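Local coordinates for lipocalin AI-4 (Rhodnius prolixus, PDB 5HA0), which binds the cysteinyl leukotriene D4 inside its lipocalin barrel and so probably scavenges this inflammatory lipid from the host during blood feeding, at residues F26-W31 with F126-S131; S36-V41 with K120-L125; G77-Q82 with S93-V98. All coordinates share one frame; numbering follows the deposited sequence.

Interaction 1 (F26-W31 with F126-S131). With LTD ((5~{S},6~{R},7~{E},9~{E},11~{Z},14~{Z})-6-[(2~{R})-2-azanyl-3-(2-hydroxy-2-oxoethylamino)-3-oxidanylidene-propyl]sulfanyl-5-oxidanyl-icosa-7,9,11,14-tetraenoic acid), chain B.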
loop_
_atom_site.group_PDB
_atom_site.type_symbol
_atom_site.label_atom_id
_atom_site.label_comp_id
_atom_site.label_asym_id
_atom_site.label_seq_id
_atom_site.Cartn_x
_atom_site.Cartn_y
_atom_site.Cartn_z
ATOM N N PHE A 26 5.066 -8.902 7.657
ATOM C CA PHE A 26 4.813 -7.616 7.025
ATOM C C PHE A 26 3.978 -6.691 7.915
ATOM O O PHE A 26 4.318 -5.521 8.087
ATOM C CB PHE A 26 4.116 -7.771 5.670
ATOM C CG PHE A 26 3.766 -6.457 5.054
ATOM C CD1 PHE A 26 4.760 -5.669 4.485
ATOM C CD2 PHE A 26 2.473 -5.964 5.100
ATOM C CE1 PHE A 26 4.462 -4.436 3.953
ATOM C CE2 PHE A 26 2.166 -4.740 4.564
ATOM C CZ PHE A 26 3.170 -3.962 3.991
ATOM N N PHE A 27 2.888 -7.215 8.469
ATOM C CA PHE A 27 1.965 -6.415 9.264
ATOM C C PHE A 27 2.413 -6.338 10.716
ATOM O O PHE A 27 1.677 -6.701 11.643
ATOM C CB PHE A 27 0.549 -6.984 9.165
ATOM C CG PHE A 27 -0.061 -6.834 7.803
ATOM C CD1 PHE A 27 -0.462 -5.589 7.347
ATOM C CD2 PHE A 27 -0.235 -7.931 6.970
ATOM C CE1 PHE A 27 -1.022 -5.435 6.097
ATOM C CE2 PHE A 27 -0.792 -7.780 5.724
ATOM C CZ PHE A 27 -1.190 -6.532 5.283
ATOM N N THR A 28 3.643 -5.871 10.899
ATOM C CA THR A 28 4.198 -5.635 12.216
ATOM C C THR A 28 5.088 -4.401 12.123
ATOM O O THR A 28 5.657 -4.117 11.063
ATOM C CB THR A 28 4.983 -6.861 12.724
ATOM O OG1 THR A 28 5.263 -6.716 14.122
ATOM C CG2 THR A 28 6.275 -7.032 11.948
ATOM N N GLY A 29 5.154 -3.636 13.203
ATOM C CA GLY A 29 5.985 -2.445 13.232
ATOM C C GLY A 29 5.454 -1.285 12.404
ATOM O O GLY A 29 4.277 -1.234 12.055
ATOM N N ASP A 30 6.340 -0.336 12.116
ATOM C CA ASP A 30 5.985 0.884 11.394
ATOM C C ASP A 30 6.525 0.842 9.982
ATOM O O ASP A 30 7.604 0.311 9.758
ATOM C CB ASP A 30 6.547 2.121 12.088
ATOM C CG ASP A 30 5.903 2.394 13.424
ATOM O OD1 ASP A 30 4.793 1.878 13.665
ATOM O OD2 ASP A 30 6.504 3.151 14.214
ATOM N N TRP A 31 5.787 1.446 9.062
ATOM C CA TRP A 31 6.212 1.560 7.662
ATOM C C TRP A 31 6.029 2.997 7.209
ATOM O O TRP A 31 4.926 3.534 7.313
ATOM C CB TRP A 31 5.391 0.658 6.738
ATOM C CG TRP A 31 5.711 -0.823 6.750
ATOM C CD1 TRP A 31 4.941 -1.827 7.285
ATOM C CD2 TRP A 31 6.841 -1.469 6.150
ATOM N NE1 TRP A 31 5.533 -3.043 7.076
ATOM C CE2 TRP A 31 6.701 -2.856 6.381
ATOM C CE3 TRP A 31 7.964 -1.011 5.453
ATOM C CZ2 TRP A 31 7.638 -3.790 5.934
ATOM C CZ3 TRP A 31 8.898 -1.937 5.012
ATOM C CH2 TRP A 31 8.726 -3.313 5.249
ATOM N N PHE A 126 7.332 1.519 0.569
ATOM C CA PHE A 126 7.427 1.694 2.009
ATOM C C PHE A 126 8.811 1.335 2.513
ATOM O O PHE A 126 9.464 0.434 1.987
ATOM C CB PHE A 126 6.377 0.833 2.715
ATOM C CG PHE A 126 4.965 1.287 2.487
ATOM C CD1 PHE A 126 4.256 0.874 1.366
ATOM C CD2 PHE A 126 4.347 2.122 3.399
ATOM C CE1 PHE A 126 2.959 1.299 1.154
ATOM C CE2 PHE A 126 3.046 2.549 3.189
ATOM C CZ PHE A 126 2.351 2.123 2.076
ATOM N N ASN A 127 9.254 2.062 3.533
ATOM C CA ASN A 127 10.559 1.854 4.137
ATOM C C ASN A 127 10.436 1.792 5.654
ATOM O O ASN A 127 9.615 2.501 6.240
ATOM C CB ASN A 127 11.519 2.983 3.722
ATOM C CG ASN A 127 12.377 2.604 2.540
ATOM O OD1 ASN A 127 13.213 1.711 2.648
ATOM N ND2 ASN A 127 12.190 3.294 1.406
ATOM N N ARG A 128 11.244 0.967 6.306
ATOM C CA ARG A 128 11.226 0.945 7.764
ATOM C C ARG A 128 11.802 2.231 8.375
ATOM O O ARG A 128 11.479 2.568 9.514
ATOM C CB ARG A 128 11.987 -0.275 8.293
ATOM C CG ARG A 128 11.304 -1.615 8.002
ATOM C CD ARG A 128 9.905 -1.698 8.613
ATOM N NE ARG A 128 9.384 -3.065 8.564
ATOM C CZ ARG A 128 8.266 -3.466 9.165
ATOM N NH1 ARG A 128 7.533 -2.611 9.869
ATOM N NH2 ARG A 128 7.882 -4.733 9.073
ATOM N N GLN A 129 12.670 2.917 7.635
ATOM C CA GLN A 129 13.226 4.185 8.092
ATOM C C GLN A 129 12.670 5.322 7.251
ATOM O O GLN A 129 12.514 5.180 6.043
ATOM C CB GLN A 129 14.752 4.180 7.992
ATOM C CG GLN A 129 15.435 3.075 8.782
ATOM C CD GLN A 129 16.891 2.894 8.380
ATOM O OE1 GLN A 129 17.248 1.920 7.714
ATOM N NE2 GLN A 129 17.736 3.840 8.778
ATOM N N SER A 130 12.419 6.471 7.876
ATOM C CA SER A 130 11.906 7.618 7.133
ATOM C C SER A 130 12.905 8.107 6.091
ATOM O O SER A 130 12.524 8.752 5.117
ATOM C CB SER A 130 11.536 8.751 8.093
ATOM O OG SER A 130 12.683 9.297 8.726
ATOM N N SER A 131 14.177 7.784 6.303
ATOM C CA SER A 131 15.253 8.167 5.395
ATOM C C SER A 131 15.462 7.167 4.266
ATOM O O SER A 131 16.330 7.369 3.417
ATOM C CB SER A 131 16.551 8.328 6.169
ATOM O OG SER A 131 16.899 7.128 6.838
HETATM O O2 LTD B . -3.383 4.616 -3.972
HETATM C C1 LTD B . -3.056 5.779 -4.283
HETATM O O1 LTD B . -2.037 6.335 -3.812
HETATM C C2 LTD B . -3.918 6.531 -5.263
HETATM C C3 LTD B . -4.691 7.634 -4.549
HETATM C C4 LTD B . -5.315 7.127 -3.253
HETATM C C5 LTD B . -6.233 8.191 -2.667
HETATM O O3 LTD B . -5.464 9.299 -2.190
HETATM C C6 LTD B . -7.088 7.640 -1.531
HETATM C C7 LTD B . -6.243 7.169 -0.361
HETATM C C8 LTD B . -6.224 5.886 0.027
HETATM C C9 LTD B . -5.415 5.461 1.175
HETATM C C10 LTD B . -5.475 4.235 1.702
HETATM C C11 LTD B . -4.635 3.930 2.862
HETATM C C12 LTD B . -4.564 2.758 3.504
HETATM C C13 LTD B . -5.334 1.512 3.128
HETATM C C14 LTD B . -4.667 0.816 1.955
HETATM C C15 LTD B . -3.583 0.042 2.056
HETATM C C16 LTD B . -2.889 -0.240 3.370
HETATM C C17 LTD B . -1.375 -0.146 3.209
HETATM C C18 LTD B . -0.682 -0.684 4.456
HETATM C C19 LTD B . 0.807 -0.372 4.467
HETATM C C20 LTD B . 1.458 -0.947 5.709
HETATM O O32 LTD B . -5.720 10.549 4.247
HETATM C C21 LTD B . -6.393 10.000 3.353
HETATM O O31 LTD B . -5.875 9.416 2.382
HETATM C CA3 LTD B . -7.895 10.032 3.436
HETATM N N3 LTD B . -8.494 9.408 2.267
HETATM C C22 LTD B . -9.723 9.761 1.894
HETATM O O33 LTD B . -10.366 10.595 2.511
HETATM C CA2 LTD B . -10.339 9.106 0.689
HETATM C CB2 LTD B . -9.389 8.114 0.025
HETATM S SG2 LTD B . -8.195 8.972 -1.016
HETATM N N2 LTD B . -10.726 10.157 -0.271
HETATM O O HOH W 1 10.057 1.202 11.129
#
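A cation-pi stack between Arg128 and Trp31 closes one end of the lipocalin barrel, where the Gly-X-Trp signature Gly29-Asp30-Trp31 leads into strand 30-36 and Arg128 follows strand 120-127. The guanidinium lies flat over one indole face, its plane 18° from that of the ring. Arg128 CD covers the same face more squarely in a CH-pi contact. The chain turns at chi2 (-60°), which folds CD and the guanidinium back over the indole. In its own plane, Arg128 NH1 donates to Thr28 O (2.7 Å) and to Asp30 O (2.9 Å), the second acceptor being met from above its carbonyl plane; Arg128 NH2 adds a weak bond to Thr28 O. Arg128 NE is taken by Tyr102 O. On the opposite indole face sits Phe26 CE1, while Trp31 NE1 gives a nearly straight bond, 173°, to Phe26 O (2.9 Å). Phe126 CB packs against Trp31 CE3 (3.7 Å), and the Phe126 ring turns a face to LTD C19. LTD C20 lies 3.9 Å from both Phe26 CZ and Trp31 CD1. Backbone carbonyls and a pi face meet the arginine's charge, while the Asp30 carboxylate points away. Held on both faces and through NE1, the indole is probably fixed beside the lipid tail.

Interaction 2 (S36-V41 with K120-L125). With LTD ((5~{S},6~{R},7~{E},9~{E},11~{Z},14~{Z})-6-[(2~{R})-2-azanyl-3-(2-hydroxy-2-oxoethylamino)-3-oxidanylidene-propyl]sulfanyl-5-oxidanyl-icosa-7,9,11,14-tetraenoic acid), chain B.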
loop_
_atom_site.group_PDB
_atom_site.type_symbol
_atom_site.label_atom_id
_atom_site.label_comp_id
_atom_site.label_asym_id
_atom_site.label_seq_id
_atom_site.Cartn_x
_atom_site.Cartn_y
_atom_site.Cartn_z
ATOM N N SER A 36 6.236 6.973 -4.384
ATOM C CA SER A 36 5.107 6.379 -5.087
ATOM C C SER A 36 5.176 6.728 -6.565
ATOM O O SER A 36 5.808 7.715 -6.950
ATOM C CB SER A 36 3.781 6.844 -4.481
ATOM O OG SER A 36 3.672 8.253 -4.527
ATOM N N ARG A 37 4.540 5.923 -7.404
ATOM C CA ARG A 37 4.523 6.197 -8.834
ATOM C C ARG A 37 3.846 7.534 -9.128
ATOM O O ARG A 37 4.382 8.358 -9.877
ATOM C CB ARG A 37 3.809 5.062 -9.583
ATOM C CG ARG A 37 3.794 5.256 -11.084
ATOM C CD ARG A 37 2.796 4.329 -11.778
ATOM N NE ARG A 37 1.432 4.696 -11.412
ATOM C CZ ARG A 37 0.382 3.887 -11.496
ATOM N NH1 ARG A 37 0.527 2.644 -11.947
ATOM N NH2 ARG A 37 -0.809 4.326 -11.117
ATOM N N ASP A 38 2.675 7.738 -8.535
ATOM C CA ASP A 38 1.887 8.959 -8.711
ATOM C C ASP A 38 1.883 9.676 -7.377
ATOM O O ASP A 38 1.799 9.029 -6.338
ATOM C CB ASP A 38 0.436 8.659 -9.134
ATOM C CG ASP A 38 0.334 7.831 -10.400
ATOM O OD1 ASP A 38 1.302 7.777 -11.184
ATOM O OD2 ASP A 38 -0.745 7.226 -10.602
ATOM N N SER A 39 1.965 11.000 -7.396
ATOM C CA SER A 39 1.946 11.738 -6.141
ATOM C C SER A 39 1.186 13.043 -6.272
ATOM O O SER A 39 1.013 13.571 -7.365
ATOM C CB SER A 39 3.376 11.997 -5.650
ATOM O OG SER A 39 4.118 12.793 -6.547
ATOM N N GLU A 40 0.733 13.547 -5.133
ATOM C CA GLU A 40 0.050 14.825 -5.064
ATOM C C GLU A 40 0.987 15.863 -4.474
ATOM O O GLU A 40 2.054 15.518 -3.959
ATOM C CB GLU A 40 -1.207 14.719 -4.201
ATOM C CG GLU A 40 -2.204 13.678 -4.662
ATOM C CD GLU A 40 -3.549 13.826 -3.977
ATOM O OE1 GLU A 40 -3.632 13.538 -2.761
ATOM O OE2 GLU A 40 -4.519 14.240 -4.650
ATOM N N VAL A 41 0.596 17.129 -4.541
ATOM C CA VAL A 41 1.313 18.155 -3.797
ATOM C C VAL A 41 0.370 18.781 -2.776
ATOM O O VAL A 41 -0.838 18.867 -3.004
ATOM C CB VAL A 41 1.918 19.239 -4.709
ATOM C CG1 VAL A 41 3.074 18.672 -5.521
ATOM C CG2 VAL A 41 0.868 19.853 -5.611
ATOM N N LYS A 120 -8.708 4.458 -8.935
ATOM C CA LYS A 120 -7.409 5.119 -8.857
ATOM C C LYS A 120 -6.432 4.147 -8.237
ATOM O O LYS A 120 -6.740 3.550 -7.205
ATOM C CB LYS A 120 -7.468 6.387 -8.003
ATOM C CG LYS A 120 -8.112 7.582 -8.650
ATOM C CD LYS A 120 -7.895 8.795 -7.755
ATOM C CE LYS A 120 -8.314 10.072 -8.434
ATOM N NZ LYS A 120 -8.020 11.253 -7.578
ATOM N N ASP A 121 -5.271 3.961 -8.851
ATOM C CA ASP A 121 -4.299 3.033 -8.288
ATOM C C ASP A 121 -2.913 3.662 -8.198
ATOM O O ASP A 121 -2.709 4.823 -8.581
ATOM C CB ASP A 121 -4.259 1.699 -9.067
ATOM C CG ASP A 121 -3.765 1.832 -10.495
ATOM O OD1 ASP A 121 -3.348 2.924 -10.923
ATOM O OD2 ASP A 121 -3.781 0.794 -11.200
ATOM N N ASN A 122 -1.969 2.895 -7.671
ATOM C CA ASN A 122 -0.633 3.407 -7.446
ATOM C C ASN A 122 0.304 2.280 -7.111
ATOM O O ASN A 122 -0.140 1.206 -6.677
ATOM C CB ASN A 122 -0.645 4.427 -6.307
ATOM C CG ASN A 122 0.325 5.564 -6.522
ATOM O OD1 ASN A 122 1.226 5.490 -7.363
ATOM N ND2 ASN A 122 0.162 6.626 -5.736
ATOM N N PHE A 123 1.594 2.516 -7.322
ATOM C CA PHE A 123 2.609 1.658 -6.719
ATOM C C PHE A 123 3.302 2.467 -5.643
ATOM O O PHE A 123 3.635 3.639 -5.845
ATOM C CB PHE A 123 3.603 1.130 -7.750
ATOM C CG PHE A 123 3.049 0.033 -8.620
ATOM C CD1 PHE A 123 2.372 0.330 -9.786
ATOM C CD2 PHE A 123 3.209 -1.294 -8.254
ATOM C CE1 PHE A 123 1.873 -0.688 -10.597
ATOM C CE2 PHE A 123 2.707 -2.307 -9.046
ATOM C CZ PHE A 123 2.048 -2.005 -10.221
ATOM N N LEU A 124 3.506 1.826 -4.499
ATOM C CA LEU A 124 3.972 2.496 -3.294
ATOM C C LEU A 124 5.237 1.846 -2.778
ATOM O O LEU A 124 5.312 0.625 -2.688
ATOM C CB LEU A 124 2.902 2.424 -2.204
ATOM C CG LEU A 124 1.479 2.855 -2.571
ATOM C CD1 LEU A 124 0.547 2.573 -1.397
ATOM C CD2 LEU A 124 1.439 4.318 -2.932
ATOM N N LEU A 125 6.228 2.650 -2.418
ATOM C CA LEU A 125 7.401 2.121 -1.753
ATOM C C LEU A 125 7.388 2.536 -0.289
ATOM O O LEU A 125 7.431 3.741 0.048
ATOM C CB LEU A 125 8.691 2.608 -2.421
ATOM C CG LEU A 125 9.982 2.085 -1.788
ATOM C CD1 LEU A 125 10.075 0.570 -1.929
ATOM C CD2 LEU A 125 11.216 2.763 -2.398
HETATM O O2 LTD B . -3.383 4.616 -3.972
HETATM C C1 LTD B . -3.056 5.779 -4.283
HETATM O O1 LTD B . -2.037 6.335 -3.812
HETATM C C2 LTD B . -3.918 6.531 -5.263
HETATM C C3 LTD B . -4.691 7.634 -4.549
HETATM C C4 LTD B . -5.315 7.127 -3.253
HETATM C C5 LTD B . -6.233 8.191 -2.667
HETATM O O3 LTD B . -5.464 9.299 -2.190
HETATM C C6 LTD B . -7.088 7.640 -1.531
HETATM C C7 LTD B . -6.243 7.169 -0.361
HETATM C C8 LTD B . -6.224 5.886 0.027
HETATM C C9 LTD B . -5.415 5.461 1.175
HETATM C C10 LTD B . -5.475 4.235 1.702
HETATM C C11 LTD B . -4.635 3.930 2.862
HETATM C C12 LTD B . -4.564 2.758 3.504
HETATM C C13 LTD B . -5.334 1.512 3.128
HETATM C C14 LTD B . -4.667 0.816 1.955
HETATM C C15 LTD B . -3.583 0.042 2.056
HETATM C C16 LTD B . -2.889 -0.240 3.370
HETATM C C17 LTD B . -1.375 -0.146 3.209
HETATM C C18 LTD B . -0.682 -0.684 4.456
HETATM C C19 LTD B . 0.807 -0.372 4.467
HETATM C C20 LTD B . 1.458 -0.947 5.709
HETATM O O32 LTD B . -5.720 10.549 4.247
HETATM C C21 LTD B . -6.393 10.000 3.353
HETATM O O31 LTD B . -5.875 9.416 2.382
HETATM C CA3 LTD B . -7.895 10.032 3.436
HETATM N N3 LTD B . -8.494 9.408 2.267
HETATM C C22 LTD B . -9.723 9.761 1.894
HETATM O O33 LTD B . -10.366 10.595 2.511
HETATM C CA2 LTD B . -10.339 9.106 0.689
HETATM C CB2 LTD B . -9.389 8.114 0.025
HETATM S SG2 LTD B . -8.195 8.972 -1.016
HETATM N N2 LTD B . -10.726 10.157 -0.271
HETATM O O HOH W 2 -1.625 0.824 -12.653
HETATM O O HOH W 3 -3.000 7.460 -8.954
#
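Where strand 30-36 runs out into the loop to strand 46-51, its last pairing with strand 120-127 joins the wall of the ligand pocket. Ser36 and Leu124 form a non-hydrogen-bonded antiparallel pair, and Arg37 N donates to Phe123 O (2.9 Å). Beyond this the side-chain amide of Asn122 replaces a backbone partner: Asn122 OD1 accepts from Asp38 N (2.9 Å), and Asn122 ND2 donates to Asp38 O (3.0 Å, 167°). Ser36 OG reaches that same carbonyl from the opposite face of its plane. The second N-H of Asn122 ND2 points at carboxylate oxygen O1 of LTD (2.9 Å, 170°). Arg37 leaves its backbone with CG anti to the N (chi1 -178°), then bends at chi3 and grips Asp38 side-on, NE to OD1 and NH2 to OD2. Arg37 NH2 also makes a salt bridge to Asp121 OD1 (2.9 Å), met from above the carboxylate plane, completing a three-residue network. A water bridges Arg37 NH1 and Asp121 OD2, which Tyr109 OH also holds. With both amide hydrogens and OD1 engaged, the Asn122 amide is fixed in rotation and presents a donor to the ligand acid; the shared guanidinium probably keeps the neighbouring Asp38 and Asp121 ionised.

Interaction 3 (G77-Q82 with S93-V98). With LTD ((5~{S},6~{R},7~{E},9~{E},11~{Z},14~{Z})-6-[(2~{R})-2-azanyl-3-(2-hydroxy-2-oxoethylamino)-3-oxidanylidene-propyl]sulfanyl-5-oxidanyl-icosa-7,9,11,14-tetraenoic acid), chain B.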
loop_
_atom_site.group_PDB
_atom_site.type_symbol
_atom_site.label_atom_id
_atom_site.label_comp_id
_atom_site.label_asym_id
_atom_site.label_seq_id
_atom_site.Cartn_x
_atom_site.Cartn_y
_atom_site.Cartn_z
ATOM N N GLY A 77 -3.046 -12.641 -2.347
ATOM C CA GLY A 77 -2.157 -11.560 -1.964
ATOM C C GLY A 77 -2.857 -10.248 -1.657
ATOM O O GLY A 77 -2.261 -9.345 -1.073
ATOM N N PHE A 78 -4.122 -10.126 -2.043
ATOM C CA PHE A 78 -4.816 -8.862 -1.836
ATOM C C PHE A 78 -5.553 -8.772 -0.511
ATOM O O PHE A 78 -6.055 -9.764 0.029
ATOM C CB PHE A 78 -5.790 -8.586 -2.988
ATOM C CG PHE A 78 -5.136 -7.896 -4.165
ATOM C CD1 PHE A 78 -4.507 -8.631 -5.155
ATOM C CD2 PHE A 78 -5.148 -6.510 -4.269
ATOM C CE1 PHE A 78 -3.900 -7.994 -6.229
ATOM C CE2 PHE A 78 -4.541 -5.873 -5.346
ATOM C CZ PHE A 78 -3.923 -6.610 -6.312
ATOM N N TYR A 79 -5.607 -7.548 -0.013
ATOM C CA TYR A 79 -6.308 -7.192 1.200
ATOM C C TYR A 79 -7.267 -6.062 0.898
ATOM O O TYR A 79 -6.970 -5.200 0.079
ATOM C CB TYR A 79 -5.322 -6.760 2.290
ATOM C CG TYR A 79 -4.458 -7.899 2.770
ATOM C CD1 TYR A 79 -3.311 -8.266 2.083
ATOM C CD2 TYR A 79 -4.813 -8.627 3.891
ATOM C CE1 TYR A 79 -2.535 -9.322 2.514
ATOM C CE2 TYR A 79 -4.042 -9.673 4.331
ATOM C CZ TYR A 79 -2.908 -10.020 3.649
ATOM O OH TYR A 79 -2.149 -11.079 4.093
ATOM N N SER A 80 -8.399 -6.062 1.591
ATOM C CA SER A 80 -9.341 -4.955 1.573
ATOM C C SER A 80 -9.273 -4.255 2.921
ATOM O O SER A 80 -9.391 -4.908 3.964
ATOM C CB SER A 80 -10.762 -5.442 1.307
ATOM O OG SER A 80 -11.702 -4.388 1.435
ATOM N N PHE A 81 -9.089 -2.940 2.899
ATOM C CA PHE A 81 -9.059 -2.148 4.129
ATOM C C PHE A 81 -10.245 -1.213 4.175
ATOM O O PHE A 81 -10.514 -0.482 3.226
ATOM C CB PHE A 81 -7.734 -1.360 4.254
ATOM C CG PHE A 81 -6.589 -2.216 4.692
ATOM C CD1 PHE A 81 -6.351 -2.424 6.035
ATOM C CD2 PHE A 81 -5.791 -2.870 3.764
ATOM C CE1 PHE A 81 -5.320 -3.262 6.452
ATOM C CE2 PHE A 81 -4.750 -3.693 4.178
ATOM C CZ PHE A 81 -4.525 -3.889 5.533
ATOM N N GLN A 82 -10.968 -1.268 5.284
ATOM C CA GLN A 82 -12.060 -0.354 5.556
ATOM C C GLN A 82 -11.520 0.721 6.486
ATOM O O GLN A 82 -11.099 0.415 7.598
ATOM C CB GLN A 82 -13.248 -1.096 6.177
ATOM C CG GLN A 82 -14.521 -0.279 6.228
ATOM C CD GLN A 82 -14.924 0.227 4.859
ATOM O OE1 GLN A 82 -14.777 -0.478 3.857
ATOM N NE2 GLN A 82 -15.438 1.452 4.805
ATOM N N SER A 93 -10.135 0.541 0.519
ATOM C CA SER A 93 -8.947 0.545 -0.323
ATOM C C SER A 93 -8.386 -0.858 -0.400
ATOM O O SER A 93 -8.461 -1.609 0.570
ATOM C CB SER A 93 -7.910 1.515 0.240
ATOM O OG SER A 93 -6.793 1.614 -0.629
ATOM N N TYR A 94 -7.843 -1.223 -1.554
ATOM C CA TYR A 94 -7.299 -2.560 -1.775
ATOM C C TYR A 94 -5.804 -2.497 -1.984
ATOM O O TYR A 94 -5.313 -1.560 -2.605
ATOM C CB TYR A 94 -7.966 -3.209 -2.992
ATOM C CG TYR A 94 -9.459 -3.356 -2.821
ATOM C CD1 TYR A 94 -10.313 -2.276 -3.019
ATOM C CD2 TYR A 94 -10.018 -4.566 -2.431
ATOM C CE1 TYR A 94 -11.676 -2.397 -2.821
ATOM C CE2 TYR A 94 -11.369 -4.698 -2.247
ATOM C CZ TYR A 94 -12.197 -3.616 -2.451
ATOM O OH TYR A 94 -13.552 -3.735 -2.268
ATOM N N MET A 95 -5.077 -3.493 -1.491
ATOM C CA MET A 95 -3.633 -3.515 -1.634
ATOM C C MET A 95 -3.082 -4.931 -1.741
ATOM O O MET A 95 -3.690 -5.905 -1.273
ATOM C CB MET A 95 -2.971 -2.778 -0.453
ATOM C CG MET A 95 -3.321 -3.369 0.925
ATOM S SD MET A 95 -1.904 -3.553 2.030
ATOM C CE MET A 95 -1.098 -4.637 0.887
ATOM N N ALA A 96 -1.922 -5.045 -2.372
ATOM C CA ALA A 96 -1.153 -6.275 -2.373
ATOM C C ALA A 96 0.318 -5.933 -2.195
ATOM O O ALA A 96 0.793 -4.930 -2.739
ATOM C CB ALA A 96 -1.366 -7.048 -3.665
ATOM N N VAL A 97 1.049 -6.757 -1.451
ATOM C CA VAL A 97 2.498 -6.584 -1.359
ATOM C C VAL A 97 3.160 -7.286 -2.539
ATOM O O VAL A 97 3.081 -8.510 -2.687
ATOM C CB VAL A 97 3.059 -7.121 -0.032
ATOM C CG1 VAL A 97 4.580 -6.938 0.038
ATOM C CG2 VAL A 97 2.389 -6.428 1.133
ATOM N N VAL A 98 3.800 -6.498 -3.397
ATOM C CA VAL A 98 4.434 -7.025 -4.595
ATOM C C VAL A 98 5.785 -7.676 -4.265
ATOM O O VAL A 98 6.068 -8.782 -4.709
ATOM C CB VAL A 98 4.622 -5.925 -5.653
ATOM C CG1 VAL A 98 5.283 -6.487 -6.902
ATOM C CG2 VAL A 98 3.280 -5.301 -6.007
HETATM O O2 LTD B . -3.383 4.616 -3.972
HETATM C C1 LTD B . -3.056 5.779 -4.283
HETATM O O1 LTD B . -2.037 6.335 -3.812
HETATM C C2 LTD B . -3.918 6.531 -5.263
HETATM C C3 LTD B . -4.691 7.634 -4.549
HETATM C C4 LTD B . -5.315 7.127 -3.253
HETATM C C5 LTD B . -6.233 8.191 -2.667
HETATM O O3 LTD B . -5.464 9.299 -2.190
HETATM C C6 LTD B . -7.088 7.640 -1.531
HETATM C C7 LTD B . -6.243 7.169 -0.361
HETATM C C8 LTD B . -6.224 5.886 0.027
HETATM C C9 LTD B . -5.415 5.461 1.175
HETATM C C10 LTD B . -5.475 4.235 1.702
HETATM C C11 LTD B . -4.635 3.930 2.862
HETATM C C12 LTD B . -4.564 2.758 3.504
HETATM C C13 LTD B . -5.334 1.512 3.128
HETATM C C14 LTD B . -4.667 0.816 1.955
HETATM C C15 LTD B . -3.583 0.042 2.056
HETATM C C16 LTD B . -2.889 -0.240 3.370
HETATM C C17 LTD B . -1.375 -0.146 3.209
HETATM C C18 LTD B . -0.682 -0.684 4.456
HETATM C C19 LTD B . 0.807 -0.372 4.467
HETATM C C20 LTD B . 1.458 -0.947 5.709
HETATM O O32 LTD B . -5.720 10.549 4.247
HETATM C C21 LTD B . -6.393 10.000 3.353
HETATM O O31 LTD B . -5.875 9.416 2.382
HETATM C CA3 LTD B . -7.895 10.032 3.436
HETATM N N3 LTD B . -8.494 9.408 2.267
HETATM C C22 LTD B . -9.723 9.761 1.894
HETATM O O33 LTD B . -10.366 10.595 2.511
HETATM C CA2 LTD B . -10.339 9.106 0.689
HETATM C CB2 LTD B . -9.389 8.114 0.025
HETATM S SG2 LTD B . -8.195 8.972 -1.016
HETATM N N2 LTD B . -10.726 10.157 -0.271
HETATM O O HOH W 4 0.126 -9.107 -0.000
HETATM O O HOH W 5 -13.950 -5.018 0.065
#
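Phe81 and Met95 meet on the face of the sheet that looks into the barrel: Met95 SD lies 3.6 Å from Phe81 CE2, an oblique Met-aromatic contact rather than one over the ring. Met95 puts CG between its backbone N and carbonyl carbon (chi1 59°), and from there bends at chi2 and chi3 to bring CG and SD against Phe81 CE2. Both residues also touch the lipid. Phe81 offers a ring face to LTD C16, Met95 CG comes 3.6 Å from LTD C15, and Ser93 OG, itself hydrogen-bonded to Tyr114 OH, lies 3.4 Å from LTD C14. On the other face Ala96 CB sits almost exactly above the Phe78 ring, 4° off the normal and 3.5 Å from its centroid, in a CH-pi contact. Further along that face Ser80 CB packs against Tyr94 CE2, and one water joins Ser80 OG to Tyr94 OH. These residues belong to the antiparallel hairpin of strands 78-85 and 90-100, part of the curled lipocalin sheet. The axes of 78-82 and 93-98 make 149°, antiparallel with the twist of a curled sheet. Two hydrogen-bonded pairs set the register: Tyr79 N to Met95 O (2.8 Å) with Met95 N returning to Tyr79 O, then Phe81 N to Ser93 O (2.8 Å) with Ser93 N to Phe81 O (2.9 Å). Near Gly77 a water takes over, donating to Gly77 O and accepting from Val97 N. Outside the hairpin, strand 63-71 bonds to Ser80 and Gln82, strand 105-112 bonds to Tyr94 and Ala96, and Phe27 meets the Tyr79 ring edge-to-face.

The three contacts belong to one curled antiparallel sheet, their centres about 15 to 17 Å apart. Interactions 1 and 2 both join strand 120-127 to the region of strand 30-36, at opposite ends of these strands. Interaction 3 is the innermost along the chain, bracketed by interaction 2 and then interaction 1. It meets interaction 1 directly, through Phe27 on Tyr79 and Phe26 on Val97, but does not touch interaction 2. The seam of 30-36 with 120-127 thus closes the barrel, and the pocket grips leukotriene D4 along its lipid chain: the C1 carboxylate at interaction 2, mid-chain carbons at interaction 3 and the terminal methyl at interaction 1.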